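Local structure of response regulator ChrA (Corynebacterium diphtheriae, 4YN8) at residues I11-V16 with Q56-D61; V50-I55 with L78-Y83; M98-K103 with G120-A125. The protein acts as the response regulator of a haem-sensing two-component system and probably binds DNA through a LuxR-type helix-turn-helix region. The protein carries 1 engineered substitution. One frame throughout, in Å; residues are numbered along the deposited sequence.

Overall arrangement
From the N terminus, residues 11-16 leave strand 6-11 and open contact 1. Residues 50-55, on the neighbouring strand 50-53, open contact 2 before contact 1 closes at residues 56-61. Contact 2 then closes at residues 78-83, so contacts 1 and 2 cross along the chain. Contact 3 follows in series, running from residues 98-103 to residues 120-125 across helix 107-119. Contacts 2 and 3 lie in one parallel sheet, where strands 77-81 and 99-102 are neighbours. Contacts 1 and 2 share the magnesium ion. Lys-103 of contact 3 reaches back to Asp-54, and all three contacts touch the same sulfate.

Contact 1: I11-V16 with Q56-D61; sequences IDDHPV and QMPGTD. With MG (magnesium ion), chain F; SO4 (sulfate ion), chain B.
The two backbones come closest where Asp-13 CA lies 5.4 Å from Met-57 CA, in the loops that follow strands 6-11 and 50-53. Met-57 supplies the apolar part of the contact. Its chain is extended to SD and bends at chi3 (-67°). This sets SD 3.5 Å from Ile-11 CG2, with CE also against that methyl, and the two side chains cross at about a right angle. Asp-13 and Pro-58 meet tip to tip. The carboxylate carbon CG of Asp-13 sits 3.4 Å from Pro-58 CD, and both oxygens also lie against the proline ring.

The magnesium ion is held on one side of the contact by Asp-12 OD1, at 2.1 Å, and by His-14 ND1, at 2.4 Å. Asp-12 CG is anti to its backbone N (chi1 -173°). The same OD1 accepts the backbone N-H of His-14 at 2.8 Å, from above the carboxylate plane. This is an Asx turn; with the metal bond it gives OD1 two partners. The opposing loop has no direct bond to the metal. Gln-56 O lies 2.9 Å from the metal-bound water 2. Gln-56 N donates to sulfate O3 at 3.1 Å in a nearly straight bond.

Asp-54, after strand 50-53, completes the protein ligands of the metal. Ile-11 pairs through its backbone with Val-52 and Asp-54. His-14 is the N-cap of helix 15-26 and Asp-61 that of helix 62-72, so the site lies where the C-terminal ends of two adjacent strands turn into helices.

Contact 2: V50-I55 with L78-Y83; sequences VVVTDI and LILTTY. With MG (magnesium ion), chain F; SO4 (sulfate ion), chain B.
Strands 50-53 and 78-81 run parallel as neighbours in the sheet, with an axis angle of 17°. Three backbone bonds join them. Leu-78 N donates to Val-51 O at 2.8 Å. Thr-53 N donates to Leu-78 O at 2.9 Å. Leu-80 N then donates to Thr-53 O at 2.8 Å, almost straight (172°).

Ile-55 lies just past the strand and carries the packing toward the active site. Its CB meets sulfate O4. CG1, anti to the carbonyl carbon (chi1 -53°), touches the same oxygen and lies 3.8 Å from Ile-79 CG2, the two isoleucines crossing at about a right angle. The tip, CD1, comes 3.4 Å from Thr-81 OG1. On the face that carries Val-52, CG1 of that residue is pressed to 3.5 Å from Leu-80 CD1, tighter than usual. Thr-53 and Ile-79 lie side by side on the other face, which helix 62-72 covers.

Asp-54, modelled in two conformers, has its CB directed away from residues 78-83. Its OD1 binds magnesium at 2.3 Å and also accepts from Lys-103 NZ. Thr-81 OG1 donates to sulfate O4 at 2.7 Å, and Ile-55 N donates to that same oxygen.

The layout is that of a receiver-domain active site. Asp-54 holds the position of the phospho-accepting aspartate in this family. Sulfate, next to its carboxylate and probably from the crystallisation liquor, may mimic a phosphoryl group. Metal and lysine would together offset the negative charge and keep the carboxylate ionised.

Contact 3: M98-K103 with G120-A125; sequences MGYLLK and GRRTLA. With SO4 (sulfate ion), chain B.
Backbone hydrogen bonds join strand 99-102 to the short edge strand 123-124 in parallel. Thr-123 N donates to Met-98 O at 3.1 Å, in the carbonyl plane and on a lone pair. Tyr-100 N donates to Thr-123 O at 2.9 Å. Gly-99 CA and Thr-123 CA are only 4.2 Å apart. Gly-99 has no side chain, and the two strands come close there.

One side-chain hydrogen bond crosses between the segments. The chain of Arg-122 is bent at chi2 (-45°) and chi3 (-75°), so it curls back. Its NE then donates to Met-98 O at 3.0 Å, from above the carbonyl plane. That oxygen is therefore gripped twice. NH2 of the same guanidinium bonds to Ala-97 O. The hydroxyl of Tyr-100 is hydrogen-bonded to Ala-92 O and Ala-97 N.

Apolar and van der Waals contacts fill the rest. Met-98 CG is anti to the backbone N, and the chain then bends at chi2, laying SD 3.6 Å from Gly-120 C. Gly-120 ends helix 107-119 in a Schellman motif. Tyr-100 and Leu-124 run side by side, with Tyr-100 CD1 4.0 Å from Leu-124 CD2. The same methyl covers the centre of one face of the Arg-122 guanidinium. Ala-125 CB packs 3.3 Å from Tyr-100 O and also meets Leu-101 CD1.

An ionic contact lies at the far end of the strand. The extended chain of Lys-103 brings NZ to sulfate O1 at 2.9 Å. The contact thus closes a beta-alpha-beta unit around helix 107-119. Its strand pairing rests on backbone bonds reinforced by one arginine, while the lysine puts positive charge beside the metal site, where it would probably stabilise an anionic ligand.

Contact 1: I11-V16 with Q56-D61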
# COMPACT_ATOMS: atom_id res chain seq x y z
N ILE A 11 -8.34 -5.14 -16.05
CA ILE A 11 -8.75 -3.82 -15.57
C ILE A 11 -7.50 -3.00 -15.28
O ILE A 11 -6.62 -3.46 -14.53
CB ILE A 11 -9.59 -3.96 -14.32
CG1 ILE A 11 -10.75 -4.92 -14.61
CG2 ILE A 11 -10.13 -2.60 -13.86
CD1 ILE A 11 -11.79 -4.98 -13.50
N ASP A 12 -7.42 -1.82 -15.89
CA ASP A 12 -6.29 -0.91 -15.68
C ASP A 12 -6.72 0.42 -16.24
O ASP A 12 -7.26 0.47 -17.36
CB ASP A 12 -5.06 -1.44 -16.44
CG ASP A 12 -3.78 -0.67 -16.15
OD1 ASP A 12 -3.78 0.57 -15.88
OD2 ASP A 12 -2.74 -1.36 -16.21
N ASP A 13 -6.42 1.49 -15.52
CA ASP A 13 -6.82 2.83 -15.96
C ASP A 13 -5.94 3.40 -17.05
O ASP A 13 -6.26 4.48 -17.63
CB ASP A 13 -6.82 3.79 -14.80
CG ASP A 13 -7.45 5.14 -15.15
OD1 ASP A 13 -8.54 5.15 -15.76
OD2 ASP A 13 -6.84 6.16 -14.79
N HIS A 14 -4.82 2.74 -17.31
CA HIS A 14 -3.81 3.19 -18.28
C HIS A 14 -3.78 2.36 -19.50
O HIS A 14 -3.20 1.29 -19.50
CB HIS A 14 -2.45 3.25 -17.56
CG HIS A 14 -2.52 4.03 -16.31
ND1 HIS A 14 -2.68 3.46 -15.05
CD2 HIS A 14 -2.63 5.36 -16.14
CE1 HIS A 14 -2.84 4.43 -14.17
NE2 HIS A 14 -2.83 5.58 -14.82
N PRO A 15 -4.46 2.82 -20.59
CA PRO A 15 -4.67 1.92 -21.78
C PRO A 15 -3.37 1.49 -22.46
O PRO A 15 -3.28 0.40 -23.00
CB PRO A 15 -5.52 2.78 -22.72
CG PRO A 15 -5.28 4.16 -22.26
CD PRO A 15 -5.16 4.12 -20.77
N VAL A 16 -2.33 2.31 -22.35
CA VAL A 16 -1.04 1.93 -22.96
C VAL A 16 -0.41 0.74 -22.22
O VAL A 16 0.12 -0.20 -22.85
CB VAL A 16 -0.06 3.10 -22.97
CG1 VAL A 16 1.30 2.63 -23.40
CG2 VAL A 16 -0.50 4.20 -23.92
N GLN A 56 -4.11 1.33 -8.74
CA GLN A 56 -4.38 2.78 -8.86
C GLN A 56 -5.36 3.12 -9.95
O GLN A 56 -4.96 3.20 -11.06
CB GLN A 56 -3.07 3.48 -9.25
CG GLN A 56 -1.95 3.23 -8.30
CD GLN A 56 -0.77 4.14 -8.58
OE1 GLN A 56 0.25 3.73 -9.18
NE2 GLN A 56 -0.93 5.39 -8.19
N MET A 57 -6.64 3.33 -9.63
CA MET A 57 -7.62 3.72 -10.66
C MET A 57 -8.62 4.67 -10.02
O MET A 57 -9.03 4.45 -8.88
CB MET A 57 -8.42 2.51 -11.16
CG MET A 57 -7.53 1.42 -11.68
SD MET A 57 -8.31 -0.08 -12.31
CE MET A 57 -9.00 -0.72 -10.82
N PRO A 58 -9.08 5.66 -10.78
CA PRO A 58 -10.05 6.60 -10.23
C PRO A 58 -11.41 5.93 -10.11
O PRO A 58 -11.73 4.96 -10.80
CB PRO A 58 -10.06 7.70 -11.33
CG PRO A 58 -10.07 6.90 -12.59
CD PRO A 58 -9.06 5.75 -12.26
N GLY A 59 -12.24 6.42 -9.22
CA GLY A 59 -13.56 5.86 -9.04
C GLY A 59 -13.47 4.67 -8.13
O GLY A 59 -13.49 4.83 -6.92
N THR A 60 -13.43 3.47 -8.67
CA THR A 60 -13.29 2.28 -7.85
C THR A 60 -11.94 1.69 -8.15
O THR A 60 -11.68 1.29 -9.29
CB THR A 60 -14.38 1.22 -8.18
OG1 THR A 60 -15.68 1.83 -7.97
CG2 THR A 60 -14.27 -0.02 -7.36
N ASP A 61 -11.06 1.71 -7.16
CA ASP A 61 -9.72 1.20 -7.34
C ASP A 61 -9.69 -0.33 -7.13
O ASP A 61 -10.69 -0.96 -6.85
CB ASP A 61 -8.70 1.96 -6.46
CG ASP A 61 -8.83 1.69 -4.97
OD1 ASP A 61 -9.41 0.68 -4.54
OD2 ASP A 61 -8.26 2.51 -4.17
MG MG F . -2.62 1.22 -14.22
S SO4 B . -0.37 -0.02 -9.81
O1 SO4 B . 0.70 -0.32 -10.78
O2 SO4 B . 0.14 0.92 -8.81
O3 SO4 B . -1.61 0.59 -10.35
O4 SO4 B . -0.81 -1.30 -9.10
O HOH W 1 -1.53 1.83 -12.67
O HOH W 2 -4.62 1.43 -13.34
O HOH W 3 -1.20 0.56 -15.55

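Contact 2: V50-I55 with L78-Y83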
# COMPACT_ATOMS: atom_id res chain seq x y z
N VAL A 50 -11.51 -15.10 -14.21
CA VAL A 50 -10.48 -14.44 -13.41
C VAL A 50 -10.54 -12.94 -13.72
O VAL A 50 -10.60 -12.57 -14.89
CB VAL A 50 -9.08 -14.99 -13.78
CG1 VAL A 50 -8.03 -14.22 -13.04
CG2 VAL A 50 -8.94 -16.51 -13.43
N VAL A 51 -10.49 -12.12 -12.69
CA VAL A 51 -10.28 -10.71 -12.86
C VAL A 51 -8.81 -10.37 -12.60
O VAL A 51 -8.27 -10.73 -11.52
CB VAL A 51 -11.17 -9.88 -11.91
CG1 VAL A 51 -10.81 -8.41 -11.96
CG2 VAL A 51 -12.65 -10.06 -12.23
N VAL A 52 -8.20 -9.72 -13.57
CA VAL A 52 -6.81 -9.28 -13.44
C VAL A 52 -6.85 -7.77 -13.35
O VAL A 52 -7.29 -7.10 -14.29
CB VAL A 52 -5.96 -9.76 -14.62
CG1 VAL A 52 -4.54 -9.23 -14.55
CG2 VAL A 52 -5.98 -11.29 -14.71
N THR A 53 -6.40 -7.21 -12.23
CA THR A 53 -6.57 -5.77 -11.99
C THR A 53 -5.31 -5.11 -11.42
O THR A 53 -4.57 -5.76 -10.76
CB THR A 53 -7.76 -5.48 -11.02
OG1 THR A 53 -8.02 -4.04 -10.97
CG2 THR A 53 -7.53 -5.95 -9.64
N ASP A 54 -5.14 -3.86 -11.86
CA ASP A 54 -4.34 -2.76 -11.31
C ASP A 54 -4.78 -2.34 -9.92
O ASP A 54 -5.93 -2.61 -9.53
CB ASP A 54 -4.77 -1.56 -12.28
CG ASP A 54 -3.81 -0.50 -12.39
OD1 ASP A 54 -2.69 -0.70 -12.98
OD2 ASP A 54 -4.19 0.61 -11.99
N ILE A 55 -3.95 -1.58 -9.17
CA ILE A 55 -4.39 -0.97 -7.94
C ILE A 55 -4.93 0.46 -8.16
O ILE A 55 -6.10 0.74 -7.85
CB ILE A 55 -3.26 -0.92 -6.87
CG1 ILE A 55 -2.65 -2.28 -6.65
CG2 ILE A 55 -3.76 -0.23 -5.62
CD1 ILE A 55 -1.42 -2.24 -5.76
N LEU A 78 -6.55 -11.52 -9.47
CA LEU A 78 -5.11 -11.40 -9.48
C LEU A 78 -4.79 -9.91 -9.55
O LEU A 78 -5.16 -9.24 -10.52
CB LEU A 78 -4.51 -12.16 -10.69
CG LEU A 78 -3.05 -11.88 -11.04
CD1 LEU A 78 -2.23 -12.37 -9.83
CD2 LEU A 78 -2.72 -12.64 -12.31
N ILE A 79 -4.09 -9.38 -8.52
CA ILE A 79 -3.67 -7.99 -8.51
C ILE A 79 -2.27 -7.88 -9.06
O ILE A 79 -1.36 -8.64 -8.65
CB ILE A 79 -3.69 -7.41 -7.07
CG1 ILE A 79 -5.11 -7.28 -6.61
CG2 ILE A 79 -2.95 -6.09 -6.99
CD1 ILE A 79 -5.24 -6.84 -5.13
N LEU A 80 -2.13 -6.96 -10.01
CA LEU A 80 -0.84 -6.62 -10.63
C LEU A 80 -0.38 -5.26 -10.19
O LEU A 80 -1.15 -4.30 -10.12
CB LEU A 80 -0.91 -6.65 -12.12
CG LEU A 80 -1.38 -7.94 -12.79
CD1 LEU A 80 -1.39 -7.84 -14.32
CD2 LEU A 80 -0.61 -9.16 -12.37
N THR A 81 0.90 -5.17 -9.88
CA THR A 81 1.43 -3.86 -9.52
C THR A 81 2.87 -3.75 -9.98
O THR A 81 3.34 -4.58 -10.74
CB THR A 81 1.20 -3.59 -8.04
OG1 THR A 81 1.35 -2.19 -7.73
CG2 THR A 81 2.07 -4.47 -7.15
N THR A 82 3.54 -2.66 -9.58
CA THR A 82 4.97 -2.48 -9.87
C THR A 82 5.75 -2.38 -8.54
O THR A 82 5.23 -1.97 -7.50
CB THR A 82 5.24 -1.23 -10.74
OG1 THR A 82 4.87 -0.04 -10.06
CG2 THR A 82 4.42 -1.28 -12.02
N TYR A 83 6.99 -2.74 -8.60
CA TYR A 83 7.79 -2.82 -7.37
C TYR A 83 7.95 -1.47 -6.69
O TYR A 83 8.13 -1.41 -5.47
CB TYR A 83 9.13 -3.48 -7.66
CG TYR A 83 10.15 -2.58 -8.32
CD1 TYR A 83 10.19 -2.43 -9.70
CD2 TYR A 83 11.04 -1.83 -7.54
CE1 TYR A 83 11.12 -1.60 -10.30
CE2 TYR A 83 11.98 -1.00 -8.15
CZ TYR A 83 12.00 -0.87 -9.52
OH TYR A 83 12.96 -0.05 -10.13
MG MG F . -2.62 1.22 -14.22
S SO4 B . -0.37 -0.02 -9.81
O1 SO4 B . 0.70 -0.32 -10.78
O2 SO4 B . 0.14 0.92 -8.81
O3 SO4 B . -1.61 0.59 -10.35
O4 SO4 B . -0.81 -1.30 -9.10
O HOH W 1 -1.53 1.83 -12.67
O HOH W 2 -4.62 1.43 -13.34
O HOH W 3 -1.20 0.56 -15.55

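Contact 3: M98-K103 with G120-A125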
# COMPACT_ATOMS: atom_id res chain seq x y z
N MET A 98 -6.77 -13.37 -4.34
CA MET A 98 -6.25 -14.72 -4.57
C MET A 98 -4.78 -14.67 -4.95
O MET A 98 -3.97 -15.42 -4.38
CB MET A 98 -7.07 -15.44 -5.62
CG MET A 98 -6.72 -16.87 -5.91
SD MET A 98 -6.90 -17.98 -4.48
CE MET A 98 -8.58 -17.73 -4.03
N GLY A 99 -4.43 -13.77 -5.89
CA GLY A 99 -3.03 -13.67 -6.33
C GLY A 99 -2.51 -12.26 -6.44
O GLY A 99 -3.28 -11.30 -6.56
N TYR A 100 -1.18 -12.16 -6.41
CA TYR A 100 -0.46 -10.90 -6.53
C TYR A 100 0.76 -11.21 -7.41
O TYR A 100 1.42 -12.24 -7.21
CB TYR A 100 0.07 -10.40 -5.17
CG TYR A 100 -1.01 -10.03 -4.20
CD1 TYR A 100 -1.63 -10.98 -3.41
CD2 TYR A 100 -1.44 -8.76 -4.15
CE1 TYR A 100 -2.70 -10.65 -2.62
CE2 TYR A 100 -2.46 -8.37 -3.28
CZ TYR A 100 -3.09 -9.34 -2.56
OH TYR A 100 -4.13 -8.95 -1.76
N LEU A 101 1.06 -10.30 -8.31
CA LEU A 101 2.22 -10.43 -9.20
C LEU A 101 2.66 -9.07 -9.65
O LEU A 101 1.86 -8.13 -9.69
CB LEU A 101 1.86 -11.28 -10.42
CG LEU A 101 3.05 -11.84 -11.21
CD1 LEU A 101 3.76 -12.94 -10.46
CD2 LEU A 101 2.56 -12.35 -12.59
N LEU A 102 3.95 -8.91 -9.97
CA LEU A 102 4.37 -7.68 -10.60
C LEU A 102 4.11 -7.67 -12.09
O LEU A 102 4.21 -8.69 -12.74
CB LEU A 102 5.85 -7.38 -10.35
CG LEU A 102 6.26 -7.22 -8.89
CD1 LEU A 102 7.76 -6.92 -8.81
CD2 LEU A 102 5.47 -6.14 -8.23
N LYS A 103 3.84 -6.50 -12.63
CA LYS A 103 3.48 -6.38 -14.07
C LYS A 103 4.59 -6.73 -15.03
O LYS A 103 4.30 -7.14 -16.15
CB LYS A 103 3.00 -4.99 -14.42
CG LYS A 103 1.70 -4.61 -13.78
CD LYS A 103 1.25 -3.19 -14.11
CE LYS A 103 -0.04 -2.88 -13.38
NZ LYS A 103 -0.19 -1.44 -13.30
N GLY A 120 -7.94 -21.53 -7.73
CA GLY A 120 -8.16 -21.21 -6.34
C GLY A 120 -6.93 -21.46 -5.49
O GLY A 120 -7.07 -21.66 -4.30
N ARG A 121 -5.75 -21.37 -6.09
CA ARG A 121 -4.48 -21.44 -5.39
C ARG A 121 -3.89 -20.05 -5.23
O ARG A 121 -3.92 -19.26 -6.18
CB ARG A 121 -3.50 -22.35 -6.14
CG ARG A 121 -4.00 -23.77 -6.29
CD ARG A 121 -3.01 -24.70 -6.96
NE ARG A 121 -2.97 -24.61 -8.43
CZ ARG A 121 -1.99 -24.00 -9.10
NH1 ARG A 121 -1.00 -23.44 -8.42
NH2 ARG A 121 -2.00 -23.95 -10.42
N ARG A 122 -3.39 -19.73 -4.04
CA ARG A 122 -2.81 -18.42 -3.76
C ARG A 122 -1.54 -18.19 -4.54
O ARG A 122 -0.72 -19.11 -4.68
CB ARG A 122 -2.41 -18.25 -2.30
CG ARG A 122 -3.42 -18.12 -1.25
CD ARG A 122 -4.56 -17.20 -1.50
NE ARG A 122 -4.37 -15.76 -1.42
CZ ARG A 122 -4.22 -15.05 -0.31
NH1 ARG A 122 -3.97 -15.63 0.89
NH2 ARG A 122 -4.19 -13.74 -0.41
N THR A 123 -1.32 -16.96 -5.03
CA THR A 123 -0.01 -16.54 -5.55
C THR A 123 0.44 -15.39 -4.74
O THR A 123 -0.02 -14.31 -4.91
CB THR A 123 -0.05 -16.15 -7.04
OG1 THR A 123 -0.53 -17.26 -7.79
CG2 THR A 123 1.34 -15.71 -7.58
N LEU A 124 1.33 -15.65 -3.78
CA LEU A 124 1.90 -14.56 -2.98
C LEU A 124 3.31 -14.34 -3.47
O LEU A 124 4.31 -14.81 -2.88
CB LEU A 124 1.84 -14.95 -1.52
CG LEU A 124 0.48 -15.34 -1.01
CD1 LEU A 124 0.54 -15.67 0.49
CD2 LEU A 124 -0.53 -14.23 -1.28
N ALA A 125 3.41 -13.69 -4.61
CA ALA A 125 4.66 -13.70 -5.34
C ALA A 125 5.78 -13.09 -4.47
O ALA A 125 5.62 -11.99 -3.90
CB ALA A 125 4.55 -12.94 -6.65
S SO4 B . -0.37 -0.02 -9.81
O1 SO4 B . 0.70 -0.32 -10.78
O2 SO4 B . 0.14 0.92 -8.81
O3 SO4 B . -1.61 0.59 -10.35
O4 SO4 B . -0.81 -1.30 -9.10